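Local coordinates for Ice-binding protein (Colwellia, PDB 3WP9) that binds to the surface of ice crystals, inhibits their growth and keeps larger ice grains from forming at the expense of smaller ones, at residues S123-F128 with N148-T153; G174-F179 with V191-T196; T195-R200 with N212-P217. All coordinates share one frame; numbering follows the deposited sequence.

Contact 1 of 3, residues S123-F128 with N148-T153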
loop_
_atom_site.group_PDB
_atom_site.type_symbol
_atom_site.label_atom_id
_atom_site.label_comp_id
_atom_site.label_asym_id
_atom_site.label_seq_id
_atom_site.Cartn_x
_atom_site.Cartn_y
_atom_site.Cartn_z
ATOM N N SER A 123 1.885 -15.401 -7.852
ATOM C CA SER A 123 1.131 -16.103 -8.886
ATOM C C SER A 123 0.232 -17.138 -8.203
ATOM O O SER A 123 -0.634 -17.652 -8.903
ATOM C CB SER A 123 2.011 -16.868 -9.888
ATOM O OG SER A 123 2.917 -15.953 -10.533
ATOM N N THR A 124 0.467 -17.475 -6.936
ATOM C CA THR A 124 -0.458 -18.347 -6.134
ATOM C C THR A 124 -0.420 -17.804 -4.689
ATOM O O THR A 124 0.332 -16.841 -4.401
ATOM C CB THR A 124 -0.061 -19.855 -6.214
ATOM O OG1 THR A 124 1.295 -20.018 -5.666
ATOM C CG2 THR A 124 -0.129 -20.414 -7.584
ATOM N N ASP A 125 -1.257 -18.260 -3.752
ATOM C CA ASP A 125 -1.324 -17.574 -2.501
ATOM C C ASP A 125 0.023 -17.621 -1.758
ATOM O O ASP A 125 0.725 -18.627 -1.834
ATOM C CB ASP A 125 -2.442 -18.122 -1.612
ATOM C CG ASP A 125 -3.787 -17.912 -2.214
ATOM O OD1 ASP A 125 -3.910 -17.254 -3.280
ATOM O OD2 ASP A 125 -4.754 -18.492 -1.648
ATOM N N VAL A 126 0.313 -16.556 -1.000
ATOM C CA VAL A 126 1.579 -16.503 -0.272
ATOM C C VAL A 126 1.228 -16.180 1.169
ATOM O O VAL A 126 0.314 -15.401 1.465
ATOM C CB VAL A 126 2.498 -15.349 -0.831
ATOM C CG1 VAL A 126 1.780 -14.016 -0.712
ATOM C CG2 VAL A 126 3.792 -15.282 0.015
ATOM N N THR A 127 1.952 -16.798 2.147
ATOM C CA THR A 127 1.666 -16.597 3.530
ATOM C C THR A 127 2.830 -15.950 4.253
ATOM O O THR A 127 4.003 -16.233 3.935
ATOM C CB THR A 127 1.309 -17.937 4.234
ATOM O OG1 THR A 127 0.234 -18.561 3.527
ATOM C CG2 THR A 127 0.992 -17.768 5.723
ATOM N N PHE A 128 2.429 -15.115 5.130
ATOM C CA PHE A 128 3.293 -14.399 6.114
ATOM C C PHE A 128 2.917 -14.908 7.520
ATOM O O PHE A 128 1.830 -14.604 8.012
ATOM C CB PHE A 128 3.063 -12.874 6.061
ATOM C CG PHE A 128 3.624 -12.205 4.794
ATOM C CD1 PHE A 128 4.841 -11.493 4.860
ATOM C CD2 PHE A 128 2.957 -12.277 3.573
ATOM C CE1 PHE A 128 5.414 -10.901 3.724
ATOM C CE2 PHE A 128 3.512 -11.689 2.404
ATOM C CZ PHE A 128 4.765 -11.025 2.474
ATOM N N ASN A 148 -4.671 -12.628 -10.574
ATOM C CA ASN A 148 -6.110 -12.649 -10.292
ATOM C C ASN A 148 -6.433 -13.787 -9.331
ATOM O O ASN A 148 -5.870 -14.900 -9.424
ATOM C CB ASN A 148 -6.879 -12.901 -11.624
ATOM C CG ASN A 148 -6.674 -11.855 -12.662
ATOM O OD1 ASN A 148 -6.328 -10.709 -12.410
ATOM N ND2 ASN A 148 -6.958 -12.240 -13.864
ATOM N N ALA A 149 -7.303 -13.461 -8.419
ATOM C CA ALA A 149 -7.874 -14.455 -7.477
ATOM C C ALA A 149 -6.878 -14.961 -6.469
ATOM O O ALA A 149 -7.132 -15.957 -5.782
ATOM C CB ALA A 149 -8.501 -15.632 -8.234
ATOM N N LYS A 150 -5.704 -14.301 -6.369
ATOM C CA LYS A 150 -4.706 -14.779 -5.376
ATOM C C LYS A 150 -4.694 -13.916 -4.130
ATOM O O LYS A 150 -5.259 -12.791 -4.137
ATOM C CB LYS A 150 -3.274 -14.893 -5.984
ATOM C CG LYS A 150 -3.279 -15.763 -7.221
ATOM C CD LYS A 150 -3.966 -17.141 -6.924
ATOM C CE LYS A 150 -3.899 -18.140 -8.092
ATOM N NZ LYS A 150 -4.631 -19.433 -7.713
ATOM N N ARG A 151 -4.010 -14.409 -3.079
ATOM C CA ARG A 151 -4.093 -13.784 -1.802
ATOM C C ARG A 151 -2.778 -13.666 -1.023
ATOM O O ARG A 151 -1.983 -14.602 -1.135
ATOM C CB ARG A 151 -5.078 -14.613 -0.888
ATOM C CG ARG A 151 -6.470 -14.586 -1.432
ATOM C CD ARG A 151 -7.496 -15.187 -0.440
ATOM N NE ARG A 151 -8.785 -15.281 -1.065
ATOM C CZ ARG A 151 -9.822 -15.912 -0.498
ATOM N NH1 ARG A 151 -9.629 -16.527 0.681
ATOM N NH2 ARG A 151 -11.011 -15.932 -1.100
ATOM N N VAL A 152 -2.615 -12.566 -0.320
ATOM C CA VAL A 152 -1.585 -12.518 0.730
ATOM C C VAL A 152 -2.321 -12.952 1.999
ATOM O O VAL A 152 -3.308 -12.336 2.364
ATOM C CB VAL A 152 -1.026 -11.085 0.854
ATOM C CG1 VAL A 152 -0.177 -10.953 2.126
ATOM C CG2 VAL A 152 -0.247 -10.724 -0.423
ATOM N N THR A 153 -1.812 -14.011 2.643
ATOM C CA THR A 153 -2.436 -14.554 3.844
ATOM C C THR A 153 -1.609 -14.278 5.067
ATOM O O THR A 153 -0.396 -14.377 4.974
ATOM C CB THR A 153 -2.613 -16.043 3.593
ATOM O OG1 THR A 153 -3.588 -16.155 2.533
ATOM C CG2 THR A 153 -3.075 -16.854 4.842
HETATM O O HOH W 1 -4.870 -18.159 1.182
HETATM O O HOH W 2 -3.176 -20.421 -4.879
#

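Contact 2 of 3, residues G174-F179 with V191-T196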
loop_
_atom_site.group_PDB
_atom_site.type_symbol
_atom_site.label_atom_id
_atom_site.label_comp_id
_atom_site.label_asym_id
_atom_site.label_seq_id
_atom_site.Cartn_x
_atom_site.Cartn_y
_atom_site.Cartn_z
ATOM N N GLY A 174 -4.248 -7.919 -9.416
ATOM C CA GLY A 174 -5.244 -8.501 -10.311
ATOM C C GLY A 174 -6.661 -8.348 -9.741
ATOM O O GLY A 174 -6.921 -7.511 -8.876
ATOM N N THR A 175 -7.570 -9.112 -10.351
ATOM C CA THR A 175 -8.973 -9.010 -9.966
ATOM C C THR A 175 -9.314 -10.014 -8.859
ATOM O O THR A 175 -8.787 -11.100 -8.803
ATOM C CB THR A 175 -9.883 -9.294 -11.128
ATOM O OG1 THR A 175 -9.618 -10.562 -11.752
ATOM C CG2 THR A 175 -9.760 -8.132 -12.249
ATOM N N TYR A 176 -10.273 -9.605 -8.064
ATOM C CA TYR A 176 -10.850 -10.491 -7.027
ATOM C C TYR A 176 -9.758 -11.135 -6.143
ATOM O O TYR A 176 -9.833 -12.302 -5.740
ATOM C CB TYR A 176 -11.812 -11.482 -7.669
ATOM C CG TYR A 176 -12.911 -10.776 -8.410
ATOM C CD1 TYR A 176 -13.901 -10.107 -7.710
ATOM C CD2 TYR A 176 -12.941 -10.778 -9.809
ATOM C CE1 TYR A 176 -14.933 -9.414 -8.381
ATOM C CE2 TYR A 176 -13.960 -10.134 -10.480
ATOM C CZ TYR A 176 -14.914 -9.450 -9.781
ATOM O OH TYR A 176 -15.912 -8.839 -10.484
ATOM N N ALA A 177 -8.711 -10.340 -5.851
ATOM C CA ALA A 177 -7.600 -10.786 -5.049
ATOM C C ALA A 177 -7.739 -10.173 -3.692
ATOM O O ALA A 177 -8.676 -9.396 -3.411
ATOM C CB ALA A 177 -6.265 -10.313 -5.739
ATOM N N SER A 178 -6.816 -10.509 -2.801
ATOM C CA SER A 178 -6.769 -9.913 -1.463
ATOM C C SER A 178 -5.301 -9.683 -1.075
ATOM O O SER A 178 -4.445 -10.606 -1.258
ATOM C CB SER A 178 -7.395 -10.914 -0.474
ATOM O OG SER A 178 -7.515 -10.245 0.761
ATOM N N PHE A 179 -5.054 -8.431 -0.713
ATOM C CA PHE A 179 -3.689 -8.004 -0.484
ATOM C C PHE A 179 -3.576 -7.374 0.903
ATOM O O PHE A 179 -4.501 -6.678 1.385
ATOM C CB PHE A 179 -3.242 -7.037 -1.630
ATOM C CG PHE A 179 -1.760 -6.692 -1.578
ATOM C CD1 PHE A 179 -0.823 -7.449 -2.267
ATOM C CD2 PHE A 179 -1.359 -5.573 -0.826
ATOM C CE1 PHE A 179 0.555 -7.080 -2.231
ATOM C CE2 PHE A 179 -0.018 -5.221 -0.779
ATOM C CZ PHE A 179 0.929 -5.999 -1.436
ATOM N N VAL A 191 -5.042 -1.263 -8.791
ATOM C CA VAL A 191 -5.767 -2.349 -8.090
ATOM C C VAL A 191 -6.962 -2.684 -9.037
ATOM O O VAL A 191 -7.726 -1.807 -9.362
ATOM C CB VAL A 191 -6.243 -1.878 -6.728
ATOM C CG1 VAL A 191 -6.716 -3.107 -5.953
ATOM C CG2 VAL A 191 -5.108 -1.250 -5.957
ATOM N N ASN A 192 -7.043 -3.908 -9.519
ATOM C CA ASN A 192 -8.073 -4.295 -10.478
ATOM C C ASN A 192 -9.378 -4.768 -9.820
ATOM O O ASN A 192 -9.478 -4.914 -8.524
ATOM C CB ASN A 192 -7.474 -5.223 -11.522
ATOM C CG ASN A 192 -6.792 -4.439 -12.654
ATOM O OD1 ASN A 192 -6.782 -3.209 -12.669
ATOM N ND2 ASN A 192 -6.287 -5.195 -13.647
ATOM N N THR A 193 -10.362 -5.026 -10.641
ATOM C CA THR A 193 -11.770 -5.137 -10.207
ATOM C C THR A 193 -11.975 -6.096 -9.027
ATOM O O THR A 193 -11.551 -7.278 -9.091
ATOM C CB THR A 193 -12.543 -5.743 -11.388
ATOM O OG1 THR A 193 -12.342 -4.905 -12.545
ATOM C CG2 THR A 193 -14.036 -5.882 -11.080
ATOM N N GLY A 194 -12.628 -5.552 -7.989
ATOM C CA GLY A 194 -13.102 -6.418 -6.909
ATOM C C GLY A 194 -12.126 -6.775 -5.830
ATOM O O GLY A 194 -12.516 -7.373 -4.769
ATOM N N THR A 195 -10.858 -6.408 -5.990
ATOM C CA THR A 195 -9.853 -6.778 -5.013
ATOM C C THR A 195 -10.004 -6.017 -3.683
ATOM O O THR A 195 -10.470 -4.883 -3.625
ATOM C CB THR A 195 -8.464 -6.544 -5.670
ATOM O OG1 THR A 195 -8.327 -7.566 -6.653
ATOM C CG2 THR A 195 -7.249 -6.560 -4.706
ATOM N N THR A 196 -9.574 -6.713 -2.617
ATOM C CA THR A 196 -9.565 -6.073 -1.315
ATOM C C THR A 196 -8.113 -5.847 -0.869
ATOM O O THR A 196 -7.216 -6.712 -1.106
ATOM C CB THR A 196 -10.122 -7.079 -0.306
ATOM O OG1 THR A 196 -11.493 -7.289 -0.631
ATOM C CG2 THR A 196 -10.011 -6.512 1.163
HETATM O O HOH W 3 -11.715 -9.876 -2.702
#

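Contact 3 of 3, residues T195-R200 with N212-P217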
loop_
_atom_site.group_PDB
_atom_site.type_symbol
_atom_site.label_atom_id
_atom_site.label_comp_id
_atom_site.label_asym_id
_atom_site.label_seq_id
_atom_site.Cartn_x
_atom_site.Cartn_y
_atom_site.Cartn_z
ATOM N N THR A 195 -10.858 -6.408 -5.990
ATOM C CA THR A 195 -9.853 -6.778 -5.013
ATOM C C THR A 195 -10.004 -6.017 -3.683
ATOM O O THR A 195 -10.470 -4.883 -3.625
ATOM C CB THR A 195 -8.464 -6.544 -5.670
ATOM O OG1 THR A 195 -8.327 -7.566 -6.653
ATOM C CG2 THR A 195 -7.249 -6.560 -4.706
ATOM N N THR A 196 -9.574 -6.713 -2.617
ATOM C CA THR A 196 -9.565 -6.073 -1.315
ATOM C C THR A 196 -8.113 -5.847 -0.869
ATOM O O THR A 196 -7.216 -6.712 -1.106
ATOM C CB THR A 196 -10.122 -7.079 -0.306
ATOM O OG1 THR A 196 -11.493 -7.289 -0.631
ATOM C CG2 THR A 196 -10.011 -6.512 1.163
ATOM N N VAL A 197 -7.885 -4.656 -0.316
ATOM C CA VAL A 197 -6.588 -4.410 0.234
ATOM C C VAL A 197 -6.785 -4.033 1.744
ATOM O O VAL A 197 -7.560 -3.154 2.048
ATOM C CB VAL A 197 -5.904 -3.214 -0.463
ATOM C CG1 VAL A 197 -4.618 -2.851 0.310
ATOM C CG2 VAL A 197 -5.674 -3.584 -1.939
ATOM N N ASN A 198 -6.051 -4.703 2.631
ATOM C CA ASN A 198 -5.957 -4.238 4.016
ATOM C C ASN A 198 -4.559 -3.705 4.200
ATOM O O ASN A 198 -3.579 -4.479 4.177
ATOM C CB ASN A 198 -6.153 -5.448 4.948
ATOM C CG ASN A 198 -7.584 -5.947 4.913
ATOM O OD1 ASN A 198 -8.511 -5.196 5.167
ATOM N ND2 ASN A 198 -7.769 -7.233 4.519
ATOM N N GLY A 199 -4.458 -2.391 4.254
ATOM C CA GLY A 199 -3.181 -1.786 4.050
ATOM C C GLY A 199 -3.257 -0.338 3.744
ATOM O O GLY A 199 -4.276 0.317 3.967
ATOM N N ARG A 200 -2.118 0.177 3.292
ATOM C CA ARG A 200 -2.064 1.559 2.870
ATOM C C ARG A 200 -1.374 1.595 1.473
ATOM O O ARG A 200 -0.414 0.931 1.223
ATOM C CB ARG A 200 -1.238 2.405 3.895
ATOM C CG ARG A 200 -1.880 2.383 5.287
ATOM C CD ARG A 200 -1.074 3.298 6.243
ATOM N NE ARG A 200 -1.585 3.084 7.636
ATOM C CZ ARG A 200 -2.730 3.591 8.108
ATOM N NH1 ARG A 200 -3.528 4.418 7.397
ATOM N NH2 ARG A 200 -3.083 3.296 9.365
ATOM N N ASN A 212 -13.040 -1.552 -5.636
ATOM C CA ASN A 212 -12.253 -2.246 -4.595
ATOM C C ASN A 212 -12.776 -1.854 -3.195
ATOM O O ASN A 212 -13.511 -0.928 -3.047
ATOM C CB ASN A 212 -10.808 -1.802 -4.632
ATOM C CG ASN A 212 -10.170 -2.074 -6.008
ATOM O OD1 ASN A 212 -9.668 -1.123 -6.685
ATOM N ND2 ASN A 212 -10.119 -3.360 -6.375
ATOM N N THR A 213 -12.316 -2.679 -2.281
ATOM C CA THR A 213 -12.498 -2.362 -0.847
ATOM C C THR A 213 -11.096 -2.164 -0.353
ATOM O O THR A 213 -10.257 -3.083 -0.392
ATOM C CB THR A 213 -13.060 -3.576 -0.176
ATOM O OG1 THR A 213 -14.352 -3.881 -0.742
ATOM C CG2 THR A 213 -13.221 -3.294 1.363
ATOM N N ILE A 214 -10.801 -0.939 0.073
ATOM C CA ILE A 214 -9.517 -0.605 0.562
ATOM C C ILE A 214 -9.676 -0.197 2.048
ATOM O O ILE A 214 -10.340 0.837 2.314
ATOM C CB ILE A 214 -8.880 0.567 -0.234
ATOM C CG1 ILE A 214 -8.957 0.330 -1.797
ATOM C CG2 ILE A 214 -7.456 0.823 0.245
ATOM C CD1 ILE A 214 -8.152 -0.788 -2.409
ATOM N N ASN A 215 -9.042 -0.988 2.937
ATOM C CA ASN A 215 -9.203 -0.732 4.401
ATOM C C ASN A 215 -7.896 -0.343 5.065
ATOM O O ASN A 215 -6.878 -1.041 4.860
ATOM C CB ASN A 215 -9.637 -2.019 5.080
ATOM C CG ASN A 215 -10.956 -2.578 4.577
ATOM O OD1 ASN A 215 -11.910 -1.845 4.407
ATOM N ND2 ASN A 215 -11.009 -3.879 4.373
ATOM N N ALA A 216 -7.911 0.719 5.897
ATOM C CA ALA A 216 -6.731 0.939 6.723
ATOM C C ALA A 216 -6.452 -0.341 7.555
ATOM O O ALA A 216 -7.387 -1.075 7.923
ATOM C CB ALA A 216 -6.903 2.136 7.625
ATOM N N PRO A 217 -5.165 -0.675 7.793
ATOM C CA PRO A 217 -4.795 -1.910 8.507
ATOM C C PRO A 217 -4.994 -1.705 10.015
ATOM O O PRO A 217 -4.864 -0.612 10.531
ATOM C CB PRO A 217 -3.313 -2.093 8.166
ATOM C CG PRO A 217 -2.844 -0.672 7.913
ATOM C CD PRO A 217 -3.987 0.148 7.428
HETATM O O HOH W 4 -13.529 -5.983 -2.462
HETATM O O HOH W 5 -2.329 0.646 11.108
#

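Contact 1 of 3, residues S123-F128 with N148-T153
The carbonyl oxygen of V126 takes the backbone N-H of T153, V126 O lying 2.8 Å from T153 N, while the CA-H of V152 leans on the same oxygen. Two more backbone bonds, V126 N to R151 O and F128 N to T153 O, complete a parallel pairing in which V126 sits beside V152 and T127 beside T153.

Before the strands begin, D125 takes over the pairing with its side chain. Its CG stands anti to its own carbonyl carbon (chi1 -64°), and D125 OD1 receives R151 N at 2.9 Å. The amide comes from above the carboxylate plane, 60° out of it, and the bond is bent, with 132° at the hydrogen. The R151 side chain runs alongside D125 with its guanidinium plane nearly parallel to the carboxylate, yet D125 OD2 and R151 NE stay 5.2 Å apart. K150, bent at chi2, lays its aliphatic chain over the loop: K150 CE is 3.4 Å from S123 O, and CD rests near T124 CA. One water bridges D125 OD2 and T153 OG1; another accepts from D125 N and, weakly, from K150 NZ.

The buried side is apolar. V126 CG1 meets V152 CG2 at 3.9 Å, the two valines pointing the same way, and V152 CG1 touches F128 CD2 at 3.7 Å. F128 also meets W136 edge-to-face inside the right-handed beta-helix, whose adjacent coils carry strands 126-129 and 152-155.

The polar side thus relies on one bent side-chain bond and shared water, not on a direct ion pair: lysine and arginine probably act on the D125 charge only through longer-range attraction, while the valines and F128 meet by apolar contact on the buried side.

Contact 2 of 3, residues G174-F179 with V191-T196
G174-F179 and V191-T196 run as neighbouring coil segments, paired in parallel only where S178 bridges T196; before that N192-T195 makes a type II turn. Backbone bonds join Y176 N to T193 O at 2.8 Å, T196 N to A177 O at 2.9 Å and F179 N to T196 O. Alongside these, a side chain stands in for the backbone. T195 OG1, anti to its own carbonyl carbon (chi1 -71°), donates to G174 O at 2.6 Å and accepts A177 N at 2.9 Å, the latter nearly straight at 167°, so one buried hydroxyl ties two points of the opposite segment.

T193-T196 match the T-A/G-X-T/N ice-binding motif, and T193 probably binds ice, as in related proteins; this turn is where the right-handed beta-helix rounds a corner. The ring of Y176 lies over T193, with T193 O 3.7 Å above its plane and over the centre. Further out T193 CG2 touches Y176 OH at 3.6 Å, while G194 CA passes close to Y176 CE1. T175 CG2 packs against T193 CB, and T193 OG1 bonds to Q210. A water donates to A177 O and, weakly, to G194 O.

Contact 3 of 3, residues T195-R200 with N212-P217
T195, V197 and G199 are joined to T213 and N215 by four backbone hydrogen bonds of the parallel kind. Three of them, V197 N to T213 O, N215 N to V197 O and G199 N to N215 O, are each 2.8 Å; the fourth runs from T213 N to T195 O. The axes of strands 196-198 and 213-215 approach to 4.8 Å and are only 2° from parallel, so equivalent residues sit squarely beside each other.

Two asparagines of N212-P217 bond through their side chains. N212 ND2 is a second donor to T195 O, reaching it from the opposite face of the carbonyl plane to T213 N. It also bonds to N192 O, and N212 OD1 takes Q210 N, which fixes the amide's rotation. N215 lies alongside N198 with the amide planes 22° apart, and N215 ND2 gives its hydrogen to N198 OD1 at 2.9 Å, the oxygen lying in the amide plane of N215; N198 ND2 is held in turn by E180.

Side chains of neighbouring coils stack in register here, as is common in beta-helices: T196 beside T213, N198 beside N215, and on the reverse face V197 beside I214, whose CD1 reaches V197 CG2 at 3.8 Å. That apolar pair points into the buried interior, where I214 also meets T15.

Beyond the strands the chain turns a corner at G199, and R200 swings back over P217. The two side chains cross at about a right angle, with P217 CD 3.6 Å above the guanidinium plane of R200 and offset toward its rim. R200 NH1 donates to F14 O, while R200 NH2 and P217 O share a water. Another water links the hydroxyls of T196 and T213, 2.8 Å from T213 OG1.

In the fold
The three contacts follow one another along one side of the beta-helix. Centres of contacts 1 and 2 are 11 Å apart, those of contacts 2 and 3 are 9 Å apart, and contacts 1 and 3 do not touch, their nearest atoms about 6 Å apart. Contact 1 meets contact 2 through probable hydrogen bonds, A149 N to T175 O and V152 N to S178 O, both 2.8 Å. Contacts 2 and 3 share T195 and T196, and F179 O probably bonds N198 N. T193, probably an ice-binding residue as in relatives, belongs to contact 2. The side chain of N212 in contact 3 is about 6 Å from that of T193. The side chain of A149 in contact 1 is about 11 Å from that of T193.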